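Local coordinates for adherence and virulence protein A (Streptococcus pneumoniae, PDB 6PON), which probably binds fibronectin, serving as an adherence and virulence factor of the pneumococcus and belonging to the NFACT family, at residues K180-E183 against I184-Q188. Residues are numbered along the deposited sequence; the frame is centred on the assembly and turned at random.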
loop_
_atom_site.group_PDB
_atom_site.type_symbol
_atom_site.label_atom_id
_atom_site.label_comp_id
_atom_site.label_asym_id
_atom_site.label_seq_id
_atom_site.Cartn_x
_atom_site.Cartn_y
_atom_site.Cartn_z
ATOM N N LYS B 180 12.419 -3.540 -9.269
ATOM C CA LYS B 180 12.768 -2.123 -9.258
ATOM C C LYS B 180 11.662 -1.287 -8.624
ATOM O O LYS B 180 11.942 -0.350 -7.860
ATOM C CB LYS B 180 13.062 -1.650 -10.683
ATOM C CG LYS B 180 13.587 -0.231 -10.763
ATOM C CD LYS B 180 14.906 -0.122 -10.037
ATOM C CE LYS B 180 15.629 1.170 -10.369
ATOM N NZ LYS B 180 17.026 1.187 -9.803
ATOM N N LEU B 181 10.396 -1.634 -8.898
ATOM C CA LEU B 181 9.285 -0.830 -8.398
ATOM C C LEU B 181 9.166 -0.931 -6.886
ATOM O O LEU B 181 8.898 0.070 -6.212
ATOM C CB LEU B 181 7.974 -1.256 -9.073
ATOM C CG LEU B 181 6.678 -0.552 -8.636
ATOM C CD1 LEU B 181 6.770 0.962 -8.821
ATOM C CD2 LEU B 181 5.474 -1.112 -9.377
ATOM N N PHE B 182 9.348 -2.139 -6.342
ATOM C CA PHE B 182 9.278 -2.342 -4.897
ATOM C C PHE B 182 10.343 -1.517 -4.183
ATOM O O PHE B 182 10.047 -0.772 -3.242
ATOM C CB PHE B 182 9.431 -3.838 -4.593
ATOM C CG PHE B 182 9.052 -4.231 -3.196
ATOM C CD1 PHE B 182 9.956 -4.085 -2.148
ATOM C CD2 PHE B 182 7.808 -4.785 -2.933
ATOM C CE1 PHE B 182 9.621 -4.465 -0.858
ATOM C CE2 PHE B 182 7.457 -5.158 -1.645
ATOM C CZ PHE B 182 8.367 -4.999 -0.606
ATOM N N GLU B 183 11.591 -1.631 -4.637
ATOM C CA GLU B 183 12.690 -0.829 -4.104
ATOM C C GLU B 183 12.343 0.655 -4.102
ATOM O O GLU B 183 12.536 1.349 -3.094
ATOM C CB GLU B 183 13.950 -1.094 -4.936
ATOM C CG GLU B 183 15.056 -0.045 -4.837
ATOM C CD GLU B 183 16.157 -0.250 -5.893
ATOM O OE1 GLU B 183 17.059 0.620 -5.976
ATOM O OE2 GLU B 183 16.120 -1.276 -6.630
ATOM N N ILE B 184 11.832 1.154 -5.232
ATOM C CA ILE B 184 11.446 2.559 -5.332
ATOM C C ILE B 184 10.379 2.900 -4.302
ATOM O O ILE B 184 10.421 3.963 -3.674
ATOM C CB ILE B 184 10.963 2.885 -6.758
ATOM C CG1 ILE B 184 12.133 2.827 -7.741
ATOM C CG2 ILE B 184 10.316 4.243 -6.796
ATOM C CD1 ILE B 184 11.726 3.036 -9.170
ATOM N N LEU B 185 9.390 2.029 -4.135
ATOM C CA LEU B 185 8.303 2.341 -3.221
ATOM C C LEU B 185 8.700 2.132 -1.765
ATOM O O LEU B 185 8.100 2.746 -0.879
ATOM C CB LEU B 185 7.076 1.498 -3.552
ATOM C CG LEU B 185 6.477 1.673 -4.935
ATOM C CD1 LEU B 185 5.486 0.553 -5.182
ATOM C CD2 LEU B 185 5.810 3.057 -5.100
ATOM N N GLN B 186 9.710 1.298 -1.509
ATOM C CA GLN B 186 10.190 1.092 -0.151
ATOM C C GLN B 186 11.046 2.249 0.331
ATOM O O GLN B 186 11.030 2.579 1.521
ATOM C CB GLN B 186 10.995 -0.200 -0.076
ATOM C CG GLN B 186 11.501 -0.551 1.323
ATOM C CD GLN B 186 11.738 -2.033 1.444
ATOM O OE1 GLN B 186 12.333 -2.627 0.559
ATOM N NE2 GLN B 186 11.250 -2.644 2.505
ATOM N N THR B 187 11.806 2.861 -0.568
ATOM C CA THR B 187 12.856 3.792 -0.187
ATOM C C THR B 187 12.652 5.219 -0.681
ATOM O O THR B 187 13.091 6.150 -0.000
ATOM C CB THR B 187 14.216 3.304 -0.701
ATOM O OG1 THR B 187 14.231 3.375 -2.131
ATOM C CG2 THR B 187 14.492 1.858 -0.237
ATOM N N GLN B 188 12.023 5.430 -1.834
ATOM C CA GLN B 188 11.964 6.772 -2.397
ATOM C C GLN B 188 10.809 7.566 -1.803
ATOM O O GLN B 188 9.811 7.010 -1.337
ATOM C CB GLN B 188 11.834 6.727 -3.921
ATOM C CG GLN B 188 13.061 6.195 -4.621
ATOM C CD GLN B 188 14.220 7.168 -4.559
ATOM O OE1 GLN B 188 14.093 8.338 -4.937
ATOM N NE2 GLN B 188 15.353 6.695 -4.080
#
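Thr187 turns its hydroxyl back onto the carbonyl of Glu183, one helical turn earlier. OG1 sits between the backbone N and the carbonyl carbon (chi1 68°) and Thr187 OG1 donates to Glu183 O at 2.8 Å. It comes from above the carbonyl plane, 37° out of it. Thr187 N reaches the same Glu183 O at 3.0 Å from the opposite face, so two donors of one residue grip this oxygen. Phe182 and Gln186 form the next pair. The carboxamide oxygen of Gln186 lies near the ring plane, at the edge, with Gln186 OE1 3.6 Å from Phe182 CE1. Ring and amide planes stand almost perpendicular, at 86°. The amide nitrogen, NE2, is hydrogen-bonded to Glu211 of the second subunit, which helps fix the amide's rotation. Leu181 and Leu185 meet on the buried side, where Leu185 CD1 lies 3.8 Å from Leu181 CG. Both lean on the second subunit, against its Phe222 and Leu219 respectively. With CG1 beside its own backbone N and the chain extended beyond it, Ile184 sends CD1 across the chain of Lys180. Ile184 CD1 lies 4.1 Å from Lys180 CG. Ile184 also packs on Leu198 of helix 192-198. On the exposed side, Lys180 NZ and Glu183 OE1 make a long salt bridge of 3.9 Å. Ile184 N donates a hydrogen bond to Lys180 O at 3.0 Å, and Leu185 and Gln186 likewise donate to carbonyls four residues back. The helix draws to its end at Thr187. The arrangement is that of the C-terminal end of an amphipathic helix, 178-187, with its apolar side packed within the subunit and against the dimer partner.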